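PDB 1UZ5: 402AA LONG hypothetical molybdopterin biosynthesis MOEA protein from Pyrococcus horikoshii, which probably catalyses magnesium-dependent insertion of molybdate into adenylyl-molybdopterin, giving Mo-molybdopterin and AMP in molybdenum cofactor biosynthesis. Local coordinates for residues 42-47 / 144-149; 64-69 / 127-132; 176-181 / 321-326. All blocks are in the same frame, centred on the assembly; numbering follows the deposited sequence. Where two conformers were deposited one is given.

Interaction 1 of 3, residues 42-47 / 144-149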
ATOM      1  N   ILE A  42       9.310  -4.513  -9.936  1.00 22.82           N
ATOM      2  CA  ILE A  42       8.907  -5.198 -11.160  1.00 22.33           C
ATOM      3  C   ILE A  42       9.187  -4.236 -12.309  1.00 26.82           C
ATOM      4  O   ILE A  42       8.719  -3.097 -12.300  1.00 24.77           O
ATOM      5  CB  ILE A  42       7.410  -5.543 -11.169  1.00 26.32           C
ATOM      6  CG1 ILE A  42       7.067  -6.398  -9.948  1.00 29.03           C
ATOM      7  CG2 ILE A  42       7.060  -6.292 -12.452  1.00 23.99           C
ATOM      8  CD1 ILE A  42       5.593  -6.707  -9.812  1.00 23.83           C
ATOM      9  N   TYR A  43       9.949  -4.702 -13.291  1.00 23.57           N
ATOM     10  CA  TYR A  43      10.311  -3.879 -14.441  1.00 23.58           C
ATOM     11  C   TYR A  43       9.592  -4.402 -15.684  1.00 19.54           C
ATOM     12  O   TYR A  43       9.374  -5.604 -15.822  1.00 22.28           O
ATOM     13  CB  TYR A  43      11.828  -3.926 -14.625  1.00 23.00           C
ATOM     14  CG  TYR A  43      12.596  -3.388 -13.431  1.00 19.26           C
ATOM     15  CD1 TYR A  43      12.886  -2.028 -13.319  1.00 16.12           C
ATOM     16  CD2 TYR A  43      13.016  -4.238 -12.408  1.00 20.68           C
ATOM     17  CE1 TYR A  43      13.578  -1.525 -12.217  1.00 29.76           C
ATOM     18  CE2 TYR A  43      13.706  -3.743 -11.296  1.00 27.05           C
ATOM     19  CZ  TYR A  43      13.981  -2.390 -11.209  1.00 29.35           C
ATOM     20  OH  TYR A  43      14.655  -1.895 -10.117  1.00 29.99           O
ATOM     21  N   SER A  44       9.216  -3.510 -16.591  1.00 24.35           N
ATOM     22  CA  SER A  44       8.502  -3.958 -17.782  1.00 25.49           C
ATOM     23  C   SER A  44       9.310  -4.967 -18.577  1.00 24.46           C
ATOM     24  O   SER A  44      10.463  -4.714 -18.916  1.00 28.07           O
ATOM     25  CB  SER A  44       8.153  -2.785 -18.693  1.00 23.73           C
ATOM     26  OG  SER A  44       7.364  -3.247 -19.779  1.00 22.24           O
ATOM     27  N   PRO A  45       8.713  -6.130 -18.876  1.00 23.16           N
ATOM     28  CA  PRO A  45       9.368  -7.191 -19.641  1.00 26.72           C
ATOM     29  C   PRO A  45       9.259  -6.954 -21.150  1.00 25.49           C
ATOM     30  O   PRO A  45       9.855  -7.681 -21.938  1.00 24.62           O
ATOM     31  CB  PRO A  45       8.605  -8.435 -19.208  1.00 26.17           C
ATOM     32  CG  PRO A  45       7.212  -7.905 -19.089  1.00 22.78           C
ATOM     33  CD  PRO A  45       7.406  -6.590 -18.370  1.00 20.93           C
ATOM     34  N   ILE A  46       8.492  -5.947 -21.552  1.00 23.45           N
ATOM     35  CA  ILE A  46       8.330  -5.657 -22.977  1.00 25.71           C
ATOM     36  C   ILE A  46       8.236  -4.166 -23.244  1.00 31.80           C
ATOM     37  O   ILE A  46       8.023  -3.367 -22.325  1.00 20.34           O
ATOM     38  CB  ILE A  46       7.031  -6.270 -23.551  1.00 25.62           C
ATOM     39  CG1 ILE A  46       5.824  -5.664 -22.829  1.00 28.81           C
ATOM     40  CG2 ILE A  46       7.049  -7.783 -23.421  1.00 29.16           C
ATOM     41  CD1 ILE A  46       4.499  -5.918 -23.517  1.00 25.94           C
ATOM     42  N   ASP A  47       8.404  -3.805 -24.515  1.00 24.21           N
ATOM     43  CA  ASP A  47       8.274  -2.424 -24.954  1.00 24.14           C
ATOM     44  C   ASP A  47       6.782  -2.205 -25.184  1.00 19.25           C
ATOM     45  O   ASP A  47       6.082  -3.114 -25.627  1.00 19.00           O
ATOM     46  CB  ASP A  47       8.984  -2.191 -26.295  1.00 25.68           C
ATOM     47  CG  ASP A  47      10.481  -2.008 -26.155  1.00 29.81           C
ATOM     48  OD1 ASP A  47      10.912  -1.091 -25.416  1.00 29.94           O
ATOM     49  OD2 ASP A  47      11.227  -2.775 -26.803  1.00 39.20           O
ATOM     50  N   ILE A 144       7.684   3.696 -26.990  1.00 24.85           N
ATOM     51  CA  ILE A 144       7.529   5.114 -26.661  1.00 30.09           C
ATOM     52  C   ILE A 144       6.546   5.366 -25.509  1.00 34.31           C
ATOM     53  O   ILE A 144       6.611   6.401 -24.842  1.00 27.24           O
ATOM     54  CB  ILE A 144       7.095   5.918 -27.913  1.00 38.90           C
ATOM     55  CG1 ILE A 144       8.326   6.242 -28.762  1.00 52.52           C
ATOM     56  CG2 ILE A 144       6.416   7.218 -27.511  1.00 51.04           C
ATOM     57  CD1 ILE A 144       9.193   5.044 -29.094  1.00 54.22           C
ATOM     58  N   ASP A 145       5.639   4.421 -25.280  1.00 27.88           N
ATOM     59  CA  ASP A 145       4.669   4.535 -24.192  1.00 26.86           C
ATOM     60  C   ASP A 145       5.445   4.107 -22.943  1.00 28.14           C
ATOM     61  O   ASP A 145       5.640   4.889 -22.013  1.00 30.86           O
ATOM     62  CB  ASP A 145       3.491   3.582 -24.442  1.00 29.29           C
ATOM     63  CG  ASP A 145       2.305   3.836 -23.514  1.00 29.57           C
ATOM     64  OD1 ASP A 145       2.490   4.425 -22.431  1.00 27.70           O
ATOM     65  OD2 ASP A 145       1.183   3.419 -23.868  1.00 28.39           O
ATOM     66  N   ILE A 146       5.900   2.857 -22.947  1.00 24.93           N
ATOM     67  CA  ILE A 146       6.684   2.306 -21.846  1.00 28.68           C
ATOM     68  C   ILE A 146       7.872   1.511 -22.399  1.00 28.24           C
ATOM     69  O   ILE A 146       7.698   0.531 -23.125  1.00 24.41           O
ATOM     70  CB  ILE A 146       5.835   1.373 -20.951  1.00 33.59           C
ATOM     71  CG1 ILE A 146       4.767   2.183 -20.208  1.00 26.12           C
ATOM     72  CG2 ILE A 146       6.731   0.650 -19.960  1.00 31.38           C
ATOM     73  CD1 ILE A 146       3.847   1.345 -19.342  1.00 32.67           C
ATOM     74  N   GLU A 147       9.078   1.937 -22.046  1.00 27.39           N
ATOM     75  CA  GLU A 147      10.293   1.270 -22.505  1.00 28.57           C
ATOM     76  C   GLU A 147      10.529  -0.031 -21.753  1.00 32.99           C
ATOM     77  O   GLU A 147      10.340  -0.097 -20.540  1.00 24.42           O
ATOM     78  CB  GLU A 147      11.504   2.179 -22.287  1.00 37.55           C
ATOM     79  CG  GLU A 147      12.213   2.626 -23.548  1.00 66.24           C
ATOM     80  CD  GLU A 147      13.521   3.337 -23.244  1.00 82.10           C
ATOM     81  OE1 GLU A 147      14.426   2.697 -22.663  1.00 77.90           O
ATOM     82  OE2 GLU A 147      13.642   4.534 -23.582  1.00 92.89           O
ATOM     83  N   LYS A 148      10.946  -1.068 -22.468  1.00 27.53           N
ATOM     84  CA  LYS A 148      11.240  -2.335 -21.820  1.00 26.23           C
ATOM     85  C   LYS A 148      12.265  -2.029 -20.727  1.00 28.84           C
ATOM     86  O   LYS A 148      13.187  -1.250 -20.946  1.00 24.95           O
ATOM     87  CB  LYS A 148      11.827  -3.317 -22.831  1.00 26.74           C
ATOM     88  CG  LYS A 148      12.137  -4.697 -22.268  1.00 27.19           C
ATOM     89  CD  LYS A 148      12.655  -5.617 -23.362  1.00 35.72           C
ATOM     90  CE  LYS A 148      13.062  -6.970 -22.805  1.00 30.18           C
ATOM     91  NZ  LYS A 148      13.482  -7.910 -23.886  1.00 42.99           N
ATOM     92  N   GLY A 149      12.087  -2.617 -19.546  1.00 27.63           N
ATOM     93  CA  GLY A 149      13.018  -2.380 -18.455  1.00 18.82           C
ATOM     94  C   GLY A 149      12.628  -1.244 -17.517  1.00 25.26           C
ATOM     95  O   GLY A 149      13.299  -1.008 -16.513  1.00 27.53           O
TER
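Ser-44 and Ile-146 meet on the tightly packed side of this contact, the serine CB lying 3.9 Å from CG2 of the isoleucine. With Ser-44 OG anti to the backbone N (chi1 -175°), the hydroxyl donates a 2.6 Å hydrogen bond to Ile-46 O, in the carbonyl plane and on a lone pair, bridging the two residues within their segment. Gly-149 N bonds to Ser-44 O at 2.7 Å, and Leu-152 and Leu-166 flank this region. The contact continues from the antiparallel pairing of strands 42-43 and 151-153; just beyond Asp-47, Asp-145 and Ile-146 together face Val-48 in a classic beta bulge. Lys-148 N donates a nearly straight 2.9 Å bond to Asp-47 OD1 from above the carboxylate plane. An alanine at Asp-47 would probably leave Lys-148 N without this acceptor and the two segments joined by one hydrogen bond fewer. The solvent side is looser: the extended Lys-148 chain crosses the Asp-47 side chain at about a right angle, its CE 3.4 Å from Pro-45 O. The carboxylate thus accepts a main-chain N-H; with Lys-148 NZ 6.3 Å from Asp-47 OD2, any attraction between the charges is likely to be weak.

Interaction 2 of 3, residues 64-69 / 127-132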
ATOM      1  N   GLU A  64      10.866   8.752 -47.240  1.00 32.64           N
ATOM      2  CA  GLU A  64      11.778   9.189 -48.292  1.00 36.74           C
ATOM      3  C   GLU A  64      11.138   9.245 -49.682  1.00 41.96           C
ATOM      4  O   GLU A  64      11.519  10.077 -50.504  1.00 38.73           O
ATOM      5  CB  GLU A  64      12.989   8.258 -48.335  1.00 45.85           C
ATOM      6  CG  GLU A  64      12.622   6.813 -48.657  1.00 68.28           C
ATOM      7  CD  GLU A  64      13.704   5.829 -48.262  1.00 79.48           C
ATOM      8  OE1 GLU A  64      14.828   5.928 -48.796  1.00 86.10           O
ATOM      9  OE2 GLU A  64      13.425   4.957 -47.411  1.00 85.69           O
ATOM     10  N   ASP A  65      10.177   8.362 -49.950  1.00 32.23           N
ATOM     11  CA  ASP A  65       9.518   8.343 -51.255  1.00 29.92           C
ATOM     12  C   ASP A  65       8.621   9.558 -51.474  1.00 27.68           C
ATOM     13  O   ASP A  65       8.105   9.765 -52.573  1.00 31.50           O
ATOM     14  CB  ASP A  65       8.665   7.081 -51.423  1.00 31.81           C
ATOM     15  CG  ASP A  65       9.489   5.812 -51.497  1.00 44.72           C
ATOM     16  OD1 ASP A  65      10.729   5.898 -51.625  1.00 39.34           O
ATOM     17  OD2 ASP A  65       8.884   4.718 -51.438  1.00 34.33           O
ATOM     18  N   THR A  66       8.423  10.356 -50.430  1.00 25.56           N
ATOM     19  CA  THR A  66       7.556  11.522 -50.534  1.00 29.40           C
ATOM     20  C   THR A  66       8.294  12.862 -50.446  1.00 34.04           C
ATOM     21  O   THR A  66       7.660  13.914 -50.447  1.00 29.87           O
ATOM     22  CB  THR A  66       6.510  11.531 -49.410  1.00 31.70           C
ATOM     23  OG1 THR A  66       7.147  11.914 -48.184  1.00 30.28           O
ATOM     24  CG2 THR A  66       5.873  10.146 -49.242  1.00 27.99           C
ATOM     25  N   PHE A  67       9.620  12.825 -50.376  1.00 30.90           N
ATOM     26  CA  PHE A  67      10.398  14.050 -50.230  1.00 42.54           C
ATOM     27  C   PHE A  67      10.233  15.126 -51.304  1.00 39.81           C
ATOM     28  O   PHE A  67      10.324  16.314 -51.000  1.00 37.27           O
ATOM     29  CB  PHE A  67      11.883  13.701 -50.050  1.00 32.31           C
ATOM     30  CG  PHE A  67      12.210  13.119 -48.694  1.00 39.81           C
ATOM     31  CD1 PHE A  67      11.232  13.032 -47.702  1.00 33.74           C
ATOM     32  CD2 PHE A  67      13.491  12.660 -48.408  1.00 39.58           C
ATOM     33  CE1 PHE A  67      11.524  12.492 -46.451  1.00 29.70           C
ATOM     34  CE2 PHE A  67      13.795  12.116 -47.157  1.00 42.98           C
ATOM     35  CZ  PHE A  67      12.811  12.033 -46.180  1.00 31.55           C
ATOM     36  N   MET A  68       9.983  14.722 -52.545  1.00 40.32           N
ATOM     37  CA  MET A  68       9.813  15.683 -53.633  1.00 42.77           C
ATOM     38  C   MET A  68       8.358  16.096 -53.829  1.00 45.54           C
ATOM     39  O   MET A  68       8.032  16.807 -54.777  1.00 48.20           O
ATOM     40  CB  MET A  68      10.356  15.097 -54.941  1.00 37.61           C
ATOM     41  CG  MET A  68      11.831  14.731 -54.891  1.00 40.97           C
ATOM     42  SD  MET A  68      12.874  16.129 -54.399  1.00 56.33           S
ATOM     43  CE  MET A  68      13.172  16.910 -55.992  1.00 61.02           C
ATOM     44  N   ALA A  69       7.484  15.658 -52.931  1.00 38.57           N
ATOM     45  CA  ALA A  69       6.066  15.987 -53.037  1.00 41.41           C
ATOM     46  C   ALA A  69       5.775  17.470 -52.838  1.00 46.32           C
ATOM     47  O   ALA A  69       6.292  18.100 -51.917  1.00 48.16           O
ATOM     48  CB  ALA A  69       5.263  15.170 -52.032  1.00 30.79           C
ATOM     49  N   ILE A 127      -2.279   6.391 -54.744  1.00 25.76           N
ATOM     50  CA  ILE A 127      -2.585   7.590 -53.986  1.00 28.28           C
ATOM     51  C   ILE A 127      -1.644   8.728 -54.364  1.00 27.52           C
ATOM     52  O   ILE A 127      -0.500   8.495 -54.759  1.00 29.20           O
ATOM     53  CB  ILE A 127      -2.494   7.336 -52.458  1.00 27.49           C
ATOM     54  CG1 ILE A 127      -1.083   6.892 -52.076  1.00 26.42           C
ATOM     55  CG2 ILE A 127      -3.503   6.270 -52.048  1.00 38.05           C
ATOM     56  CD1 ILE A 127      -0.876   6.751 -50.560  1.00 27.66           C
ATOM     57  N   LEU A 128      -2.140   9.956 -54.249  1.00 28.78           N
ATOM     58  CA  LEU A 128      -1.344  11.136 -54.562  1.00 32.24           C
ATOM     59  C   LEU A 128      -1.015  11.872 -53.272  1.00 24.79           C
ATOM     60  O   LEU A 128      -1.898  12.143 -52.457  1.00 28.11           O
ATOM     61  CB  LEU A 128      -2.108  12.066 -55.511  1.00 35.05           C
ATOM     62  CG  LEU A 128      -2.400  11.546 -56.921  1.00 42.60           C
ATOM     63  CD1 LEU A 128      -3.228  12.576 -57.674  1.00 42.95           C
ATOM     64  CD2 LEU A 128      -1.098  11.269 -57.655  1.00 39.32           C
ATOM     65  N   ILE A 129       0.262  12.189 -53.103  1.00 25.61           N
ATOM     66  CA  ILE A 129       0.753  12.882 -51.921  1.00 33.97           C
ATOM     67  C   ILE A 129       1.278  14.250 -52.349  1.00 35.74           C
ATOM     68  O   ILE A 129       2.109  14.347 -53.253  1.00 31.50           O
ATOM     69  CB  ILE A 129       1.873  12.058 -51.253  1.00 32.49           C
ATOM     70  CG1 ILE A 129       1.325  10.667 -50.904  1.00 41.69           C
ATOM     71  CG2 ILE A 129       2.386  12.769 -50.009  1.00 30.13           C
ATOM     72  CD1 ILE A 129       2.351   9.717 -50.337  1.00 54.70           C
ATOM     73  N   TYR A 130       0.792  15.295 -51.686  1.00 35.20           N
ATOM     74  CA  TYR A 130       1.154  16.673 -52.018  1.00 42.78           C
ATOM     75  C   TYR A 130       2.109  17.331 -51.029  1.00 44.95           C
ATOM     76  O   TYR A 130       2.596  18.439 -51.267  1.00 39.88           O
ATOM     77  CB  TYR A 130      -0.123  17.515 -52.109  1.00 40.57           C
ATOM     78  CG  TYR A 130      -1.142  16.981 -53.093  1.00 40.33           C
ATOM     79  CD1 TYR A 130      -1.056  17.285 -54.449  1.00 48.56           C
ATOM     80  CD2 TYR A 130      -2.180  16.147 -52.670  1.00 45.42           C
ATOM     81  CE1 TYR A 130      -1.975  16.772 -55.366  1.00 49.42           C
ATOM     82  CE2 TYR A 130      -3.105  15.626 -53.581  1.00 48.54           C
ATOM     83  CZ  TYR A 130      -2.994  15.945 -54.926  1.00 46.87           C
ATOM     84  OH  TYR A 130      -3.894  15.435 -55.831  1.00 63.06           O
ATOM     85  N   LYS A 131       2.370  16.651 -49.920  1.00 39.02           N
ATOM     86  CA  LYS A 131       3.252  17.180 -48.889  1.00 40.18           C
ATOM     87  C   LYS A 131       4.196  16.081 -48.406  1.00 43.51           C
ATOM     88  O   LYS A 131       3.776  14.954 -48.165  1.00 33.84           O
ATOM     89  CB  LYS A 131       2.408  17.702 -47.725  1.00 42.67           C
ATOM     90  CG  LYS A 131       3.181  18.382 -46.616  1.00 51.89           C
ATOM     91  CD  LYS A 131       2.228  18.858 -45.531  1.00 53.37           C
ATOM     92  CE  LYS A 131       2.959  19.583 -44.413  1.00 60.93           C
ATOM     93  NZ  LYS A 131       2.018  20.027 -43.347  1.00 65.82           N
ATOM     94  N   PRO A 132       5.491  16.392 -48.272  1.00 40.03           N
ATOM     95  CA  PRO A 132       6.417  15.359 -47.810  1.00 40.30           C
ATOM     96  C   PRO A 132       6.112  14.920 -46.381  1.00 36.29           C
ATOM     97  O   PRO A 132       5.720  15.726 -45.538  1.00 31.30           O
ATOM     98  CB  PRO A 132       7.779  16.041 -47.916  1.00 46.45           C
ATOM     99  CG  PRO A 132       7.579  17.040 -49.024  1.00 45.90           C
ATOM    100  CD  PRO A 132       6.221  17.602 -48.687  1.00 47.06           C
TER
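Phe-67 touches Pro-132 through its backbone; its CB points away from 127-132, and one face of its ring is covered from its own segment, Glu-64 CA sitting 3.5 Å above the ring plane, over the centre. The Tyr-130 side chain, whose CB also points away, touches Pro-74 and Glu-121. What fills the interface instead is the pyrrolidine ring of Pro-132, set among the carbonyl oxygens of Thr-66, Phe-67 and Ala-69. Its CG is 3.3 Å from Ala-69 O and 3.5 Å from Phe-67 O. Beside it, Pro-132 CA makes a CA-H...O contact with Thr-66 O at 3.3 Å. That same oxygen accepts the 3.0 Å bond from Ala-69 N which closes a type I beta turn from Thr-66 to Ala-69. The turn starts on the last residue of a 3-10 segment in the connection between strands 58-61 and 75-83, and it packs against the end of strand 126-129, which lies between 75-83 and 120-123 in a mixed six-stranded sheet of the MoeA N-terminal region. Thr-66 contributes both branches of its side chain. OG1 occupies the crowded position between the backbone N and the carbonyl carbon (chi1 75°), where it hydrogen-bonds with Ala-63 O and Ala-133 N, the second just past Pro-132; the hydroxyl thereby links the two segments through a neighbouring residue. CG2 meets Ile-129 CD1 at 3.7 Å, the two buried side chains running obliquely past each other. Ala-69 points its CB toward the strand end, 3.5 Å from Ile-129 O and 4.2 Å from Pro-132 CG, and also touches Val-75 on the adjoining strand.

Interaction 3 of 3, residues 176-181 / 321-326. With SO4 (sulfate ion), chain C.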
ATOM      1  N   LYS A 176       4.987 -11.740  -7.555  1.00 25.31           N
ATOM      2  CA  LYS A 176       5.559 -12.108  -6.267  1.00 29.74           C
ATOM      3  C   LYS A 176       5.147 -11.117  -5.196  1.00 26.64           C
ATOM      4  O   LYS A 176       5.488  -9.938  -5.257  1.00 25.44           O
ATOM      5  CB  LYS A 176       7.084 -12.154  -6.356  1.00 29.70           C
ATOM      6  CG  LYS A 176       7.612 -13.340  -7.159  1.00 38.32           C
ATOM      7  CD  LYS A 176       9.131 -13.370  -7.154  1.00 43.78           C
ATOM      8  CE  LYS A 176       9.652 -14.608  -7.866  1.00 53.44           C
ATOM      9  NZ  LYS A 176      11.134 -14.680  -7.833  1.00 64.08           N
ATOM     10  N   VAL A 177       4.404 -11.600  -4.212  1.00 27.25           N
ATOM     11  CA  VAL A 177       3.950 -10.731  -3.140  1.00 25.81           C
ATOM     12  C   VAL A 177       4.357 -11.297  -1.783  1.00 25.37           C
ATOM     13  O   VAL A 177       4.647 -12.488  -1.653  1.00 23.07           O
ATOM     14  CB  VAL A 177       2.418 -10.555  -3.188  1.00 25.87           C
ATOM     15  CG1 VAL A 177       2.010  -9.888  -4.498  1.00 22.05           C
ATOM     16  CG2 VAL A 177       1.736 -11.905  -3.050  1.00 21.80           C
ATOM     17  N   PHE A 178       4.403 -10.430  -0.781  1.00 25.80           N
ATOM     18  CA  PHE A 178       4.761 -10.867   0.562  1.00 28.84           C
ATOM     19  C   PHE A 178       3.619 -11.690   1.127  1.00 22.89           C
ATOM     20  O   PHE A 178       2.446 -11.370   0.905  1.00 32.33           O
ATOM     21  CB  PHE A 178       4.984  -9.667   1.485  1.00 22.45           C
ATOM     22  CG  PHE A 178       6.293  -8.968   1.284  1.00 27.67           C
ATOM     23  CD1 PHE A 178       7.491  -9.618   1.551  1.00 32.70           C
ATOM     24  CD2 PHE A 178       6.327  -7.635   0.882  1.00 24.74           C
ATOM     25  CE1 PHE A 178       8.704  -8.952   1.425  1.00 32.78           C
ATOM     26  CE2 PHE A 178       7.535  -6.958   0.752  1.00 29.93           C
ATOM     27  CZ  PHE A 178       8.726  -7.619   1.027  1.00 35.49           C
ATOM     28  N   ARG A 179       3.951 -12.765   1.831  1.00 32.76           N
ATOM     29  CA  ARG A 179       2.916 -13.560   2.476  1.00 27.47           C
ATOM     30  C   ARG A 179       2.470 -12.637   3.606  1.00 25.68           C
ATOM     31  O   ARG A 179       3.226 -11.762   4.028  1.00 22.77           O
ATOM     32  CB  ARG A 179       3.493 -14.859   3.039  1.00 41.81           C
ATOM     33  CG  ARG A 179       3.837 -15.886   1.974  1.00 38.81           C
ATOM     34  CD  ARG A 179       4.455 -17.131   2.586  1.00 43.82           C
ATOM     35  NE  ARG A 179       4.830 -18.104   1.566  1.00 51.48           N
ATOM     36  CZ  ARG A 179       3.960 -18.820   0.860  1.00 61.91           C
ATOM     37  NH1 ARG A 179       2.656 -18.677   1.065  1.00 55.69           N
ATOM     38  NH2 ARG A 179       4.393 -19.679  -0.053  1.00 59.05           N
ATOM     39  N   LYS A 180       1.248 -12.803   4.086  1.00 28.22           N
ATOM     40  CA  LYS A 180       0.765 -11.922   5.142  1.00 33.03           C
ATOM     41  C   LYS A 180       1.327 -12.298   6.506  1.00 24.14           C
ATOM     42  O   LYS A 180       1.190 -13.434   6.949  1.00 25.71           O
ATOM     43  CB  LYS A 180      -0.766 -11.940   5.181  1.00 31.81           C
ATOM     44  CG  LYS A 180      -1.406 -11.399   3.910  1.00 31.58           C
ATOM     45  CD  LYS A 180      -2.917 -11.499   3.955  1.00 31.61           C
ATOM     46  CE  LYS A 180      -3.541 -10.893   2.707  1.00 40.58           C
ATOM     47  NZ  LYS A 180      -5.024 -11.000   2.733  1.00 43.49           N
ATOM     48  N   PRO A 181       1.993 -11.347   7.175  1.00 20.00           N
ATOM     49  CA  PRO A 181       2.569 -11.596   8.502  1.00 31.12           C
ATOM     50  C   PRO A 181       1.408 -11.942   9.438  1.00 30.76           C
ATOM     51  O   PRO A 181       0.439 -11.189   9.529  1.00 30.53           O
ATOM     52  CB  PRO A 181       3.197 -10.252   8.866  1.00 33.97           C
ATOM     53  CG  PRO A 181       3.457  -9.609   7.538  1.00 36.74           C
ATOM     54  CD  PRO A 181       2.224  -9.956   6.764  1.00 20.24           C
ATOM     55  N   ARG A 321       7.598  -2.793   8.087  1.00 34.86           N
ATOM     56  CA  ARG A 321       8.933  -3.202   7.666  1.00 34.87           C
ATOM     57  C   ARG A 321       8.912  -4.612   7.106  1.00 32.91           C
ATOM     58  O   ARG A 321       9.644  -4.927   6.172  1.00 39.31           O
ATOM     59  CB  ARG A 321       9.905  -3.118   8.837  1.00 38.73           C
ATOM     60  CG  ARG A 321      10.229  -1.694   9.248  1.00 42.73           C
ATOM     61  CD  ARG A 321      10.845  -1.664  10.627  1.00 44.34           C
ATOM     62  NE  ARG A 321      11.003  -0.281  11.071  0.50 36.82           N
ATOM     63  CZ  ARG A 321      10.993   0.111  12.341  0.50 38.70           C
ATOM     64  NH1 ARG A 321      11.145   1.395  12.634  0.50 34.00           N
ATOM     65  NH2 ARG A 321      10.822  -0.773  13.316  0.50 25.36           N
ATOM     66  N   ALA A 322       8.068  -5.463   7.674  1.00 29.13           N
ATOM     67  CA  ALA A 322       7.953  -6.835   7.199  1.00 31.67           C
ATOM     68  C   ALA A 322       7.352  -6.852   5.790  1.00 33.47           C
ATOM     69  O   ALA A 322       7.521  -7.817   5.046  1.00 31.02           O
ATOM     70  CB  ALA A 322       7.076  -7.629   8.132  1.00 24.76           C
ATOM     71  N   LEU A 323       6.644  -5.783   5.436  1.00 26.05           N
ATOM     72  CA  LEU A 323       6.010  -5.690   4.124  1.00 37.04           C
ATOM     73  C   LEU A 323       6.765  -4.746   3.194  1.00 33.54           C
ATOM     74  O   LEU A 323       6.217  -4.288   2.191  1.00 33.13           O
ATOM     75  CB  LEU A 323       4.562  -5.212   4.285  1.00 28.95           C
ATOM     76  CG  LEU A 323       3.632  -6.157   5.044  1.00 28.46           C
ATOM     77  CD1 LEU A 323       2.337  -5.443   5.372  1.00 27.48           C
ATOM     78  CD2 LEU A 323       3.370  -7.402   4.218  1.00 25.78           C
ATOM     79  N   GLY A 324       8.018  -4.455   3.538  1.00 29.87           N
ATOM     80  CA  GLY A 324       8.829  -3.567   2.727  1.00 30.50           C
ATOM     81  C   GLY A 324       8.285  -2.154   2.688  1.00 36.41           C
ATOM     82  O   GLY A 324       8.629  -1.371   1.804  1.00 41.74           O
ATOM     83  N   ARG A 325       7.432  -1.828   3.649  1.00 41.86           N
ATOM     84  CA  ARG A 325       6.820  -0.506   3.732  1.00 46.19           C
ATOM     85  C   ARG A 325       7.516   0.286   4.829  1.00 64.19           C
ATOM     86  O   ARG A 325       7.030   1.333   5.255  1.00 64.18           O
ATOM     87  CB  ARG A 325       5.340  -0.637   4.083  1.00 48.09           C
ATOM     88  CG  ARG A 325       4.655  -1.827   3.446  1.00 58.00           C
ATOM     89  CD  ARG A 325       3.806  -1.409   2.277  1.00 49.09           C
ATOM     90  NE  ARG A 325       2.630  -0.650   2.691  1.00 42.36           N
ATOM     91  CZ  ARG A 325       1.882   0.056   1.853  1.00 50.71           C
ATOM     92  NH1 ARG A 325       2.200   0.093   0.564  1.00 33.60           N
ATOM     93  NH2 ARG A 325       0.822   0.721   2.295  1.00 45.90           N
ATOM     94  N   GLU A 326       8.646  -0.239   5.290  1.00 76.81           N
ATOM     95  CA  GLU A 326       9.434   0.390   6.344  1.00 88.46           C
ATOM     96  C   GLU A 326       9.510   1.904   6.194  1.00 90.23           C
ATOM     97  O   GLU A 326      10.384   2.433   5.507  1.00 93.03           O
ATOM     98  CB  GLU A 326      10.836  -0.227   6.367  1.00 94.40           C
ATOM     99  CG  GLU A 326      11.273  -0.828   5.038  1.00102.78           C
ATOM    100  CD  GLU A 326      12.308  -1.928   5.208  1.00113.20           C
ATOM    101  OE1 GLU A 326      13.397  -1.648   5.754  1.00118.80           O
ATOM    102  OE2 GLU A 326      12.031  -3.076   4.795  1.00110.77           O
TER
HETATM  103  S   SO4 C1404       1.367   2.605  -1.782  1.00 73.77           S
HETATM  104  O1  SO4 C1404       2.875   3.213  -1.770  1.00 68.46           O
HETATM  105  O2  SO4 C1404       1.538   1.194  -2.054  1.00 40.08           O
HETATM  106  O3  SO4 C1404       0.774   2.835  -0.639  1.00 72.81           O
HETATM  107  O4  SO4 C1404       0.773   3.240  -2.930  1.00 77.87           O
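Ala-322 O lies over the centre of one face of the Phe-178 ring, 3.9 Å above its plane. On the same face, Leu-323 CA makes an off-centre CH-pi contact, 4.2 Å from the centroid and 30° off the ring normal. Leu-323 O approaches CE2 of Phe-178 obliquely at 3.3 Å, so what 321-326 offers the ring is mostly backbone. The leucine CG is anti to the carbonyl carbon (chi1 -64°). The end of this side chain comes nearer to 176-181, CD2 lying 3.9 Å from Phe-178 CB and 3.8 Å from Pro-181 CD. Pro-181 CG adds a looser apolar contact with Ala-322 CB. Beyond this shell, Ile-37 and Lys-155 touch the Phe-178 side chain, and Ile-21 packs on Ala-322. Phe-178 O accepts a hydrogen bond from Arg-36 NH2, and the Phe-178 backbone pairs with Ile-37. After the turn, the bent side chain of Arg-325 sends NH1 to a sulfate ion, bonding O2 at 2.9 Å near the guanidinium plane and O3 weakly. Gly-156 O also accepts from NH1, while Arg-158 N and Lys-328 NZ bind the sulfate, which probably came from the crystallisation liquor. Gly-324 explains how the chain turns off so close to the ring: a CB there would stand only 3.2 Å from Phe-178 CE2. Its positive phi and the 3.1 Å bond from its N to Arg-321 O, with Arg-325 N bonded to the carbonyl of the residue before Arg-321, make it the C-prime glycine of a Schellman motif that ends helix 304-322.

The three contacts are spread along an elongated chain. Interaction 2 falls within the 96-residue excursion between the two segments of interaction 1, all four segments belonging to the MoeA N-terminal region; their centres are 34 Å apart and their nearest atoms about 19 Å. Interaction 3 follows both in sequence and brings in the end of a helix from the probable molybdopterin-binding domain. It approaches interaction 1 to about 6 Å between nearest atoms without touching it, although the centres are 25 Å apart. Interactions 2 and 3 are remote from each other, their centres 58 Å apart. The sulfate on Arg-325 belongs to interaction 3; it does not identify a substrate site.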